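Local atomic coordinates of endoglycosidase (Bacteroides thetaiotaomicron, PDB entry 6Q64), a protein that probably hydrolyses O-glycosidic bonds, as a family 18 endoglycosidase linked to the breakdown of complex N-glycans by gut bacteria. Residues N89-L94 with V101-T106; Y266-P271 with A317-P322; P303-M308 with Q357-K362; S307-Q312 with P344-R349; N311-Y316 with G328-Y333. The protein carries 1 engineered substitution. All blocks are in the same frame, centred on the assembly; numbering follows the deposited sequence.

Contact 1: N89-L94 with V101-T106; sequences NYLKML and VSLWGT
No flat group enters where Leu91 and Leu94 meet Val101 and Leu103; the junction is made of methyl groups, with rings bordering the leucines. Phe121 of helix 112-123 is touched by both Leu91 and Leu94, and Phe77 also packs on Leu91; the indole of Trp104 lies away from the leucines, edge-to-face with Tyr333 and His334. Within the aliphatic patch, CD2 of Leu91 does most of the work: it sits 4.0 Å from CG1 of Val101 and 4.2 Å from CD2 of Leu103. The Leu91 and Leu103 side chains cross at about a right angle and meet through one methyl of each. CD1 of Leu94 comes 4.1 Å from the second branch of Val101, CG2. The forked valine therefore offers one methyl to each leucine, and beta branching also suits its place on strand 100-102. This is the second strand of the (β/α)8, or TIM, barrel, and Val101 faces outward to the surrounding layer while Ser102 hydrogen-bonds Asp186 of strand 184-189. Leu91 keeps CG beside its own backbone N (chi1 -65°); CD1 continues the chain (chi2 173°), and CD2, the branch turned off it, meets the strand. The leucines are presented by a tight turn in which Leu94 N donates to Leu91 O at 3.0 Å, and the carboxylate of Asp117 receives the backbone N-H groups of Leu91 and Lys92.

Contact 2: Y266-P271 with A317-P322; sequences YKINKP and ATLDLP
Ile268, the last residue of helix 261-268, reaches across to Leu321 on the outside of a TIM barrel, in the region where the chain prepares to enter the eighth strand, 329-333. Its CD1 methyl is the sole atom to meet the leucines: it lies 4.0 Å from CD2 of Leu321 and 4.3 Å from CD2 of Leu319. The Ile268 and Leu321 side chains cross at about a right angle, an end-methyl contact that buries little surface. With a chi1 of 63°, CG1 of Ile268 is flanked by both arms of its main chain, and the extended chi2 of 164° then sends CD1 toward the loop. Isoleucine suits the place because its other neighbours, Trp276, Ile327 and Ile282, are also largely apolar; Trp276 packs against Leu321 as well, bridging the two sides. Leu319 is fixed in the loop by a backbone hydrogen bond with Ile327, while the nearby Asp320 turns outward to salt bridges with Arg302 and Arg326. Asn269, the first residue beyond the helix, marks the more open border. Its amide suits a partly exposed position, and across the contact it makes just a loose van der Waals approach, ND2 standing 4.4 Å from CG of the Pro322 ring.

Contact 3: P303-M308 with Q357-K362; sequences PELNSM and QVYPGK
Tyr359 and Glu304 approach from opposite directions, and their polar ends meet in a short hydrogen bond: the phenol OH donates to OE1 of Glu304 at 2.5 Å. The carboxylate and the ring are nearly coplanar, 25° apart, and OE1 lies at the ring edge, near its plane. The oxygen receives the proton on its anti lone pair, the one directed away from the other carboxylate oxygen. To get there the glutamate is folded: CG is tucked in over its own backbone (chi1 74°) and the chain bends again at chi2, -86°, which also brings CG within 3.4 Å of the Tyr359 OH. Leu305 runs alongside the tyrosine, pointing the other way, its CD1 3.6 Å from the OH and 4.2 Å from CZ. A phenol suits this half-buried site, since its hydroxyl end can touch a leucine methyl while the oxygen bonds an exposed acid. The turn bearing Glu304 is closed from within, as Ser307 OG donates to Glu304 O at 2.9 Å and Asn306 N to Pro303 O at 2.8 Å. Tyr359 follows directly on helix 346-358, and its ring also touches Arg302 and Thr318. The contact thus ties the end of that last helix of the barrel to the loop leading into helix 311-317, on which Leu314 packs against Leu305.

Contact 4: S307-Q312 with P344-R349; sequences SMEGNQ and PYKWLR
Trp347 brings the six-membered half of its indole against the backbone of Glu309 and Gly310. CA of Gly310 lies 4.2 Å from the centroid of that ring, 29° off the normal, an off-centre CH-pi contact, and the carbonyl O of Glu309 is 3.5 Å from CZ3. Glycine is called for here: a beta carbon would run into CZ3, and the positive phi of 85° suits a residue without one. The Glu309 side chain crosses the tryptophan at about a right angle. With CG set anti to its N (chi1 157°), it places CG 3.6 Å from CH2 of Trp347 and brings OE1 to the indole edge, in plane. The same oxygen faces NZ of Lys346 at 4.0 Å, too far for a salt bridge, though the opposite charges probably attract. Lys346 sets CD above one face of the indole, toward its rim. Replacing Trp347 by an alanine would probably deprive Gly310 of its CH-pi partner and leave a gap between the two segments. Gly310 and Tyr345 are the N-caps of helices 311-317 and 346-358, and the indole lies between these helix starts, while Asp338 receives the N-H groups of Trp347 and Leu348.

Contact 5: N311-Y316 with G328-Y333; sequences NQILDY and GGIGTY
Apolar contacts join Ile313 and Tyr316 of helix 311-317 to Ile330 and Thr332 of strand 329-333. The two isoleucines cross at about a right angle, CG1 of Ile313 lying 3.9 Å from CD1 of Ile330. CD1 of Ile313 goes on to CG2 of Thr332 at 3.7 Å, so the threonine contributes its methyl rather than its hydroxyl. The other branch, Ile330 CG2, presses on the helix itself, 3.5 Å from Tyr316 C and 3.7 Å from Tyr316 CB. Ile330 holds CG1 in the crowded position between N and C (chi1 61°), which spreads its two branches between the helix residues. An alanine in its place would probably leave Ile313 CG1 and Tyr316 CB without their strand partner and open a gap in the core, also toward Leu348, Ala351 and Leu352 of helix 346-358.

Polar bonding is turned away from the strand. Tyr316 OH is hydrogen-bonded to Ala255 O, and the buried carboxylate of Asp315 is met by the hydroxyls of Tyr298, Ser300 and Thr261. The short segments' axes approach to 8.9 Å at 151°, nearly antiparallel, as in the beta-alpha-beta crossover of a TIM barrel, here from strand 280-285 through helix 311-317 to the adjacent parallel strand 329-333.

Contacts 1 and 5 are fully buried and apolar, with no hydrogen bond across their segments, each setting a barrel strand against its outer layer; strands 100-102 and 329-333 flank strand 72-76. Contact 2 is also apolar, but lies farther out and frays into a polar rim. Contacts 3 and 4, partly buried, bring in polar and charged groups: a phenol-carboxylate hydrogen bond in one; in the other an indole on backbone, with a glutamate and a lysine near each other. Their segments overlap at Ser307 and Met308, and they use the two ends of helix 346-358. Helix 311-317 links contacts 4 and 5, and the loop leaving it serves contact 2, where Thr318 touches Tyr359 of contact 3.

Contact 1: N89-L94 with V101-T106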
# COMPACT_ATOMS: atom_id res chain seq x y z
N ASN A 89 14.82 10.16 0.84
CA ASN A 89 13.67 11.06 1.15
C ASN A 89 12.83 11.31 -0.13
O ASN A 89 11.93 12.21 -0.14
CB ASN A 89 14.16 12.37 1.79
CG ASN A 89 15.02 12.17 3.03
OD1 ASN A 89 16.23 12.29 2.96
ND2 ASN A 89 14.40 11.93 4.18
N TYR A 90 13.09 10.53 -1.17
CA TYR A 90 12.56 10.73 -2.53
C TYR A 90 11.78 9.50 -3.03
O TYR A 90 12.36 8.36 -3.11
CB TYR A 90 13.74 10.93 -3.48
CG TYR A 90 14.32 12.31 -3.53
CD1 TYR A 90 15.29 12.71 -2.63
CD2 TYR A 90 13.93 13.20 -4.52
CE1 TYR A 90 15.83 13.98 -2.69
CE2 TYR A 90 14.48 14.47 -4.60
CZ TYR A 90 15.43 14.87 -3.67
OH TYR A 90 15.93 16.14 -3.76
N LEU A 91 10.52 9.69 -3.44
CA LEU A 91 9.77 8.59 -4.11
C LEU A 91 10.51 8.19 -5.38
O LEU A 91 10.63 6.96 -5.63
CB LEU A 91 8.35 9.05 -4.47
CG LEU A 91 7.43 9.38 -3.31
CD1 LEU A 91 6.14 9.99 -3.84
CD2 LEU A 91 7.13 8.15 -2.46
N LYS A 92 11.03 9.18 -6.12
CA LYS A 92 11.56 8.98 -7.50
C LYS A 92 12.87 8.20 -7.47
O LYS A 92 13.31 7.69 -8.52
CB LYS A 92 11.68 10.32 -8.24
CG LYS A 92 12.75 11.30 -7.74
CD LYS A 92 13.12 12.34 -8.78
CE LYS A 92 13.96 13.47 -8.20
NZ LYS A 92 13.90 14.71 -9.03
N MSE A 93 13.47 8.07 -6.26
CA MSE A 93 14.74 7.37 -6.10
C MSE A 93 14.54 5.97 -5.52
O MSE A 93 15.50 5.27 -5.22
CB MSE A 93 15.69 8.15 -5.17
CG MSE A 93 16.23 9.48 -5.74
SE MSE A 93 16.83 9.37 -7.60
CE MSE A 93 15.62 10.18 -8.89
N LEU A 94 13.28 5.56 -5.34
CA LEU A 94 13.00 4.22 -4.86
C LEU A 94 13.44 3.23 -5.92
O LEU A 94 13.47 3.56 -7.09
CB LEU A 94 11.50 4.09 -4.64
CG LEU A 94 10.94 4.77 -3.40
CD1 LEU A 94 9.41 4.81 -3.47
CD2 LEU A 94 11.43 4.03 -2.17
N VAL A 101 3.01 2.83 -3.23
CA VAL A 101 3.51 3.07 -1.86
C VAL A 101 2.40 3.76 -1.08
O VAL A 101 1.56 4.49 -1.68
CB VAL A 101 4.81 3.89 -2.01
CG1 VAL A 101 4.87 5.12 -1.14
CG2 VAL A 101 6.06 3.03 -1.85
N SER A 102 2.38 3.50 0.22
CA SER A 102 1.53 4.21 1.19
C SER A 102 2.40 5.13 2.02
O SER A 102 3.43 4.65 2.54
CB SER A 102 0.77 3.23 2.03
OG SER A 102 -0.37 2.77 1.32
N LEU A 103 1.99 6.39 2.15
CA LEU A 103 2.74 7.46 2.84
C LEU A 103 2.39 7.44 4.33
O LEU A 103 1.42 8.10 4.74
CB LEU A 103 2.39 8.79 2.18
CG LEU A 103 2.62 8.82 0.67
CD1 LEU A 103 1.96 10.02 0.03
CD2 LEU A 103 4.10 8.79 0.36
N TRP A 104 3.21 6.72 5.10
CA TRP A 104 3.21 6.74 6.59
C TRP A 104 3.53 8.16 7.07
O TRP A 104 4.70 8.61 6.91
CB TRP A 104 4.19 5.71 7.18
CG TRP A 104 3.98 5.53 8.66
CD1 TRP A 104 4.68 6.14 9.67
CD2 TRP A 104 2.94 4.76 9.28
NE1 TRP A 104 4.17 5.77 10.88
CE2 TRP A 104 3.10 4.93 10.68
CE3 TRP A 104 1.91 3.94 8.80
CZ2 TRP A 104 2.25 4.29 11.60
CZ3 TRP A 104 1.07 3.31 9.71
CH2 TRP A 104 1.24 3.48 11.09
N GLY A 105 2.51 8.84 7.60
CA GLY A 105 2.65 10.07 8.39
C GLY A 105 2.15 11.30 7.64
O GLY A 105 1.56 12.18 8.31
N THR A 106 2.38 11.39 6.33
CA THR A 106 2.07 12.64 5.58
C THR A 106 0.57 12.75 5.42
O THR A 106 -0.06 11.71 5.24
CB THR A 106 2.76 12.70 4.22
OG1 THR A 106 2.08 11.72 3.44
CG2 THR A 106 4.26 12.48 4.30

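Contact 2: Y266-P271 with A317-P322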
# COMPACT_ATOMS: atom_id res chain seq x y z
N TYR A 266 -2.35 -19.35 6.13
CA TYR A 266 -3.57 -19.44 6.96
C TYR A 266 -4.16 -18.05 7.15
O TYR A 266 -5.38 -17.88 7.16
CB TYR A 266 -3.35 -20.14 8.30
CG TYR A 266 -4.55 -20.05 9.19
CD1 TYR A 266 -4.81 -18.88 9.89
CD2 TYR A 266 -5.42 -21.11 9.35
CE1 TYR A 266 -5.90 -18.76 10.74
CE2 TYR A 266 -6.51 -21.01 10.20
CZ TYR A 266 -6.76 -19.83 10.90
OH TYR A 266 -7.84 -19.69 11.72
N LYS A 267 -3.29 -17.06 7.28
CA LYS A 267 -3.68 -15.67 7.58
C LYS A 267 -4.40 -15.04 6.38
O LYS A 267 -5.32 -14.23 6.63
CB LYS A 267 -2.46 -14.82 7.94
CG LYS A 267 -2.74 -13.33 7.98
CD LYS A 267 -1.62 -12.54 8.61
CE LYS A 267 -2.10 -11.49 9.58
NZ LYS A 267 -1.13 -11.32 10.68
N ILE A 268 -3.98 -15.35 5.15
CA ILE A 268 -4.44 -14.59 3.94
C ILE A 268 -5.39 -15.44 3.09
O ILE A 268 -5.99 -14.86 2.17
CB ILE A 268 -3.26 -14.08 3.09
CG1 ILE A 268 -2.42 -15.22 2.52
CG2 ILE A 268 -2.38 -13.13 3.88
CD1 ILE A 268 -1.53 -14.78 1.42
N ASN A 269 -5.48 -16.74 3.37
CA ASN A 269 -6.39 -17.68 2.68
C ASN A 269 -7.84 -17.41 3.09
O ASN A 269 -8.25 -17.93 4.14
CB ASN A 269 -6.09 -19.14 3.01
CG ASN A 269 -6.79 -20.05 2.04
OD1 ASN A 269 -7.82 -19.69 1.52
ND2 ASN A 269 -6.23 -21.19 1.75
N LYS A 270 -8.53 -16.65 2.25
CA LYS A 270 -9.85 -16.01 2.46
C LYS A 270 -10.59 -16.05 1.12
O LYS A 270 -10.60 -15.08 0.35
CB LYS A 270 -9.67 -14.57 2.93
CG LYS A 270 -8.81 -14.42 4.16
CD LYS A 270 -9.40 -15.07 5.37
CE LYS A 270 -8.41 -15.30 6.48
NZ LYS A 270 -9.06 -15.60 7.77
N PRO A 271 -11.17 -17.22 0.77
CA PRO A 271 -11.86 -17.36 -0.51
C PRO A 271 -13.15 -16.52 -0.55
O PRO A 271 -13.62 -16.29 -1.62
CB PRO A 271 -12.02 -18.87 -0.63
CG PRO A 271 -12.09 -19.35 0.80
CD PRO A 271 -11.11 -18.48 1.54
N ALA A 317 7.91 -13.22 -1.22
CA ALA A 317 7.96 -12.77 -2.63
C ALA A 317 7.72 -13.96 -3.55
O ALA A 317 7.30 -13.69 -4.67
CB ALA A 317 9.29 -12.11 -2.92
N THR A 318 8.07 -15.18 -3.14
CA THR A 318 8.05 -16.36 -4.03
C THR A 318 6.88 -17.30 -3.66
O THR A 318 6.93 -18.47 -4.11
CB THR A 318 9.35 -17.15 -3.95
OG1 THR A 318 9.46 -17.57 -2.60
CG2 THR A 318 10.57 -16.36 -4.33
N LEU A 319 5.90 -16.80 -2.89
CA LEU A 319 4.84 -17.60 -2.21
C LEU A 319 3.86 -18.11 -3.25
O LEU A 319 3.10 -17.28 -3.78
CB LEU A 319 4.10 -16.73 -1.22
CG LEU A 319 3.12 -17.46 -0.32
CD1 LEU A 319 3.84 -18.38 0.62
CD2 LEU A 319 2.29 -16.49 0.48
N ASP A 320 3.96 -19.41 -3.58
CA ASP A 320 3.01 -20.17 -4.43
C ASP A 320 1.89 -20.59 -3.50
O ASP A 320 2.18 -21.29 -2.57
CB ASP A 320 3.73 -21.34 -5.09
CG ASP A 320 4.68 -20.86 -6.18
OD1 ASP A 320 4.44 -19.71 -6.68
OD2 ASP A 320 5.59 -21.67 -6.58
N LEU A 321 0.68 -20.07 -3.68
CA LEU A 321 -0.52 -20.46 -2.87
C LEU A 321 -1.07 -21.82 -3.26
O LEU A 321 -0.64 -22.42 -4.24
CB LEU A 321 -1.53 -19.34 -3.05
CG LEU A 321 -1.01 -18.11 -2.34
CD1 LEU A 321 -1.06 -16.86 -3.19
CD2 LEU A 321 -1.73 -17.94 -1.03
N PRO A 322 -1.98 -22.44 -2.48
CA PRO A 322 -2.34 -23.85 -2.70
C PRO A 322 -2.97 -24.03 -4.09
O PRO A 322 -2.73 -25.02 -4.71
CB PRO A 322 -3.28 -24.16 -1.56
CG PRO A 322 -2.97 -23.07 -0.53
CD PRO A 322 -2.73 -21.84 -1.36

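Contact 3: P303-M308 with Q357-K362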
# COMPACT_ATOMS: atom_id res chain seq x y z
N PRO A 303 13.33 -25.22 1.22
CA PRO A 303 14.42 -25.51 2.14
C PRO A 303 15.62 -24.61 1.82
O PRO A 303 16.16 -24.05 2.72
CB PRO A 303 14.67 -27.01 1.94
CG PRO A 303 14.05 -27.33 0.58
CD PRO A 303 12.88 -26.38 0.44
N GLU A 304 15.94 -24.42 0.54
CA GLU A 304 17.15 -23.67 0.11
C GLU A 304 17.12 -22.22 0.64
O GLU A 304 18.18 -21.68 0.93
CB GLU A 304 17.34 -23.76 -1.41
CG GLU A 304 16.38 -22.95 -2.22
CD GLU A 304 15.07 -23.65 -2.54
OE1 GLU A 304 14.37 -23.10 -3.39
OE2 GLU A 304 14.72 -24.72 -1.91
N LEU A 305 15.95 -21.63 0.83
CA LEU A 305 15.82 -20.28 1.45
C LEU A 305 16.26 -20.28 2.93
O LEU A 305 16.48 -19.18 3.43
CB LEU A 305 14.37 -19.81 1.35
CG LEU A 305 14.06 -18.81 0.24
CD1 LEU A 305 14.62 -19.27 -1.10
CD2 LEU A 305 12.56 -18.58 0.14
N ASN A 306 16.33 -21.42 3.63
CA ASN A 306 16.54 -21.42 5.11
C ASN A 306 18.04 -21.41 5.46
O ASN A 306 18.38 -21.22 6.64
CB ASN A 306 15.79 -22.57 5.80
CG ASN A 306 14.30 -22.53 5.56
OD1 ASN A 306 13.66 -21.47 5.60
ND2 ASN A 306 13.73 -23.70 5.34
N SER A 307 18.92 -21.62 4.49
CA SER A 307 20.40 -21.49 4.65
C SER A 307 20.85 -20.03 4.50
O SER A 307 22.04 -19.76 4.67
CB SER A 307 21.08 -22.37 3.64
OG SER A 307 20.72 -21.96 2.32
N MSE A 308 19.89 -19.12 4.24
CA MSE A 308 20.12 -17.76 3.79
C MSE A 308 19.43 -16.77 4.73
O MSE A 308 18.29 -16.95 5.11
CB MSE A 308 19.45 -17.54 2.42
CG MSE A 308 20.31 -17.65 1.16
SE MSE A 308 18.89 -17.46 -0.28
CE MSE A 308 19.72 -18.56 -1.72
N GLN A 357 12.06 -13.19 -11.01
CA GLN A 357 13.01 -13.84 -11.95
C GLN A 357 13.45 -15.18 -11.44
O GLN A 357 13.39 -16.12 -12.27
CB GLN A 357 14.27 -13.03 -12.21
CG GLN A 357 13.94 -11.85 -13.10
CD GLN A 357 15.06 -10.86 -13.33
OE1 GLN A 357 16.21 -11.25 -13.65
NE2 GLN A 357 14.66 -9.59 -13.25
N VAL A 358 13.94 -15.26 -10.21
CA VAL A 358 14.61 -16.51 -9.74
C VAL A 358 13.55 -17.63 -9.77
O VAL A 358 13.85 -18.69 -10.30
CB VAL A 358 15.26 -16.35 -8.36
CG1 VAL A 358 15.93 -17.64 -7.91
CG2 VAL A 358 16.26 -15.20 -8.31
N TYR A 359 12.35 -17.34 -9.26
CA TYR A 359 11.22 -18.27 -9.10
C TYR A 359 10.01 -17.71 -9.84
O TYR A 359 9.08 -17.20 -9.23
CB TYR A 359 10.87 -18.43 -7.62
CG TYR A 359 11.94 -19.06 -6.78
CD1 TYR A 359 12.93 -18.29 -6.18
CD2 TYR A 359 11.93 -20.41 -6.51
CE1 TYR A 359 13.91 -18.87 -5.38
CE2 TYR A 359 12.91 -21.01 -5.73
CZ TYR A 359 13.91 -20.24 -5.17
OH TYR A 359 14.83 -20.83 -4.37
N PRO A 360 9.98 -17.78 -11.17
CA PRO A 360 8.87 -17.19 -11.92
C PRO A 360 7.54 -17.81 -11.47
O PRO A 360 7.47 -18.98 -11.30
CB PRO A 360 9.15 -17.46 -13.40
CG PRO A 360 10.49 -18.20 -13.43
CD PRO A 360 10.99 -18.41 -12.02
N GLY A 361 6.57 -16.96 -11.20
CA GLY A 361 5.27 -17.35 -10.66
C GLY A 361 4.28 -17.64 -11.77
O GLY A 361 4.60 -17.38 -12.93
N LYS A 362 3.12 -18.19 -11.39
CA LYS A 362 1.98 -18.46 -12.29
C LYS A 362 0.86 -17.47 -11.92
O LYS A 362 0.62 -17.24 -10.71
CB LYS A 362 1.65 -19.94 -12.14
CG LYS A 362 0.56 -20.45 -13.04
CD LYS A 362 -0.35 -21.47 -12.34
CE LYS A 362 -1.54 -21.90 -13.18
NZ LYS A 362 -1.21 -21.93 -14.63

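Contact 4: S307-Q312 with P344-R349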
# COMPACT_ATOMS: atom_id res chain seq x y z
N SER A 307 18.92 -21.62 4.49
CA SER A 307 20.40 -21.49 4.65
C SER A 307 20.85 -20.03 4.50
O SER A 307 22.04 -19.76 4.67
CB SER A 307 21.08 -22.37 3.64
OG SER A 307 20.72 -21.96 2.32
N MSE A 308 19.89 -19.12 4.24
CA MSE A 308 20.12 -17.76 3.79
C MSE A 308 19.43 -16.77 4.73
O MSE A 308 18.29 -16.95 5.11
CB MSE A 308 19.45 -17.54 2.42
CG MSE A 308 20.31 -17.65 1.16
SE MSE A 308 18.89 -17.46 -0.28
CE MSE A 308 19.72 -18.56 -1.72
N GLU A 309 20.08 -15.65 5.03
CA GLU A 309 19.47 -14.62 5.86
C GLU A 309 18.35 -13.95 5.05
O GLU A 309 18.48 -13.88 3.80
CB GLU A 309 20.60 -13.70 6.33
CG GLU A 309 20.18 -12.30 6.74
CD GLU A 309 21.32 -11.47 7.34
OE1 GLU A 309 22.22 -11.02 6.59
OE2 GLU A 309 21.31 -11.31 8.57
N GLY A 310 17.29 -13.46 5.70
CA GLY A 310 16.18 -12.74 5.03
C GLY A 310 15.10 -13.66 4.44
O GLY A 310 14.36 -13.23 3.48
N ASN A 311 14.96 -14.88 4.98
CA ASN A 311 14.13 -15.94 4.36
C ASN A 311 12.63 -15.60 4.52
O ASN A 311 11.90 -15.97 3.63
CB ASN A 311 14.57 -17.34 4.81
CG ASN A 311 14.31 -17.60 6.27
OD1 ASN A 311 14.13 -16.66 7.03
ND2 ASN A 311 14.25 -18.87 6.64
N GLN A 312 12.21 -14.81 5.52
CA GLN A 312 10.83 -14.25 5.63
C GLN A 312 10.52 -13.51 4.33
O GLN A 312 9.68 -13.98 3.57
CB GLN A 312 10.62 -13.36 6.86
CG GLN A 312 9.20 -12.83 7.05
CD GLN A 312 8.88 -12.25 8.41
OE1 GLN A 312 9.31 -11.17 8.85
NE2 GLN A 312 8.03 -12.95 9.13
N PRO A 344 21.88 -0.40 -0.71
CA PRO A 344 20.64 0.25 -0.28
C PRO A 344 19.43 -0.43 -0.93
O PRO A 344 19.53 -0.72 -2.13
CB PRO A 344 20.77 1.72 -0.73
CG PRO A 344 21.85 1.71 -1.80
CD PRO A 344 22.73 0.51 -1.49
N TYR A 345 18.36 -0.61 -0.13
CA TYR A 345 17.11 -1.36 -0.43
C TYR A 345 17.43 -2.83 -0.75
O TYR A 345 16.80 -3.48 -1.62
CB TYR A 345 16.28 -0.65 -1.51
CG TYR A 345 15.43 0.48 -0.99
CD1 TYR A 345 14.26 0.23 -0.31
CD2 TYR A 345 15.81 1.79 -1.15
CE1 TYR A 345 13.48 1.26 0.20
CE2 TYR A 345 15.04 2.84 -0.66
CZ TYR A 345 13.87 2.57 0.02
OH TYR A 345 13.11 3.58 0.50
N LYS A 346 18.39 -3.37 -0.01
CA LYS A 346 18.96 -4.71 -0.22
C LYS A 346 17.80 -5.70 -0.35
O LYS A 346 17.72 -6.42 -1.37
CB LYS A 346 19.87 -5.09 0.96
CG LYS A 346 20.55 -6.44 0.86
CD LYS A 346 21.26 -6.80 2.12
CE LYS A 346 21.96 -8.14 2.08
NZ LYS A 346 22.41 -8.54 3.44
N TRP A 347 16.95 -5.72 0.67
CA TRP A 347 16.00 -6.82 0.93
C TRP A 347 14.83 -6.70 -0.04
O TRP A 347 14.55 -7.65 -0.78
CB TRP A 347 15.57 -6.79 2.38
CG TRP A 347 16.70 -7.15 3.28
CD1 TRP A 347 17.24 -6.39 4.27
CD2 TRP A 347 17.46 -8.37 3.27
NE1 TRP A 347 18.25 -7.06 4.91
CE2 TRP A 347 18.42 -8.27 4.30
CE3 TRP A 347 17.39 -9.55 2.52
CZ2 TRP A 347 19.32 -9.29 4.57
CZ3 TRP A 347 18.28 -10.56 2.77
CH2 TRP A 347 19.26 -10.42 3.77
N LEU A 348 14.22 -5.52 -0.10
CA LEU A 348 13.15 -5.31 -1.09
C LEU A 348 13.64 -5.68 -2.50
O LEU A 348 12.92 -6.42 -3.19
CB LEU A 348 12.66 -3.86 -0.99
CG LEU A 348 11.37 -3.58 -1.76
CD1 LEU A 348 10.22 -4.47 -1.29
CD2 LEU A 348 10.99 -2.11 -1.65
N ARG A 349 14.81 -5.23 -2.94
CA ARG A 349 15.29 -5.45 -4.34
C ARG A 349 15.49 -6.95 -4.62
O ARG A 349 15.15 -7.46 -5.74
CB ARG A 349 16.63 -4.75 -4.53
CG ARG A 349 16.55 -3.36 -5.14
CD ARG A 349 17.95 -2.92 -5.53
NE ARG A 349 18.18 -1.53 -5.21
CZ ARG A 349 17.80 -0.52 -5.98
NH1 ARG A 349 17.19 -0.73 -7.14
NH2 ARG A 349 18.05 0.73 -5.60

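Contact 5: N311-Y316 with G328-Y333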
# COMPACT_ATOMS: atom_id res chain seq x y z
N ASN A 311 14.96 -14.88 4.98
CA ASN A 311 14.13 -15.94 4.36
C ASN A 311 12.63 -15.60 4.52
O ASN A 311 11.90 -15.97 3.63
CB ASN A 311 14.57 -17.34 4.81
CG ASN A 311 14.31 -17.60 6.27
OD1 ASN A 311 14.13 -16.66 7.03
ND2 ASN A 311 14.25 -18.87 6.64
N GLN A 312 12.21 -14.81 5.52
CA GLN A 312 10.83 -14.25 5.63
C GLN A 312 10.52 -13.51 4.33
O GLN A 312 9.68 -13.98 3.57
CB GLN A 312 10.62 -13.36 6.86
CG GLN A 312 9.20 -12.83 7.05
CD GLN A 312 8.88 -12.25 8.41
OE1 GLN A 312 9.31 -11.17 8.85
NE2 GLN A 312 8.03 -12.95 9.13
N ILE A 313 11.18 -12.40 4.04
CA ILE A 313 10.79 -11.56 2.85
C ILE A 313 10.96 -12.35 1.54
O ILE A 313 10.30 -12.03 0.53
CB ILE A 313 11.55 -10.23 2.81
CG1 ILE A 313 10.91 -9.28 1.79
CG2 ILE A 313 13.03 -10.46 2.55
CD1 ILE A 313 11.19 -7.81 2.03
N LEU A 314 11.82 -13.35 1.50
CA LEU A 314 12.08 -14.00 0.19
C LEU A 314 11.02 -15.06 -0.01
O LEU A 314 10.62 -15.26 -1.18
CB LEU A 314 13.49 -14.59 0.14
CG LEU A 314 14.63 -13.59 0.35
CD1 LEU A 314 15.96 -14.30 0.36
CD2 LEU A 314 14.61 -12.53 -0.72
N ASP A 315 10.61 -15.72 1.08
CA ASP A 315 9.50 -16.69 1.07
C ASP A 315 8.27 -15.95 0.57
O ASP A 315 7.60 -16.45 -0.36
CB ASP A 315 9.25 -17.30 2.44
CG ASP A 315 8.27 -18.46 2.39
OD1 ASP A 315 8.44 -19.36 1.50
OD2 ASP A 315 7.32 -18.43 3.21
N TYR A 316 8.01 -14.78 1.15
CA TYR A 316 6.81 -13.98 0.80
C TYR A 316 6.81 -13.72 -0.71
O TYR A 316 5.86 -14.00 -1.44
CB TYR A 316 6.75 -12.71 1.64
CG TYR A 316 6.42 -12.91 3.10
CD1 TYR A 316 6.58 -14.13 3.74
CD2 TYR A 316 5.93 -11.86 3.86
CE1 TYR A 316 6.28 -14.31 5.09
CE2 TYR A 316 5.66 -12.00 5.22
CZ TYR A 316 5.85 -13.22 5.84
OH TYR A 316 5.58 -13.36 7.17
N GLY A 328 0.25 -11.68 -4.85
CA GLY A 328 0.10 -10.50 -5.70
C GLY A 328 1.23 -9.52 -5.49
O GLY A 328 1.48 -8.74 -6.42
N GLY A 329 1.82 -9.51 -4.29
CA GLY A 329 2.96 -8.66 -3.98
C GLY A 329 3.47 -8.76 -2.55
O GLY A 329 2.85 -9.41 -1.70
N ILE A 330 4.58 -8.09 -2.30
CA ILE A 330 5.21 -7.96 -0.96
C ILE A 330 5.52 -6.48 -0.72
O ILE A 330 5.56 -5.72 -1.71
CB ILE A 330 6.48 -8.81 -0.87
CG1 ILE A 330 7.51 -8.34 -1.90
CG2 ILE A 330 6.16 -10.28 -1.04
CD1 ILE A 330 8.83 -8.11 -1.27
N GLY A 331 5.70 -6.13 0.54
CA GLY A 331 6.07 -4.79 0.99
C GLY A 331 6.75 -4.80 2.36
O GLY A 331 6.79 -5.83 3.04
N THR A 332 7.25 -3.65 2.77
CA THR A 332 7.98 -3.46 4.04
C THR A 332 7.36 -2.27 4.74
O THR A 332 6.95 -1.32 4.05
CB THR A 332 9.44 -3.24 3.70
OG1 THR A 332 9.33 -2.26 2.67
CG2 THR A 332 10.15 -4.49 3.20
N TYR A 333 7.20 -2.38 6.05
CA TYR A 333 6.77 -1.27 6.94
C TYR A 333 8.03 -0.47 7.28
O TYR A 333 9.00 -1.08 7.76
CB TYR A 333 6.07 -1.85 8.18
CG TYR A 333 5.69 -0.85 9.23
CD1 TYR A 333 4.71 0.10 9.00
CD2 TYR A 333 6.29 -0.88 10.48
CE1 TYR A 333 4.36 1.02 9.99
CE2 TYR A 333 5.93 -0.00 11.48
CZ TYR A 333 4.96 0.95 11.23
OH TYR A 333 4.65 1.83 12.24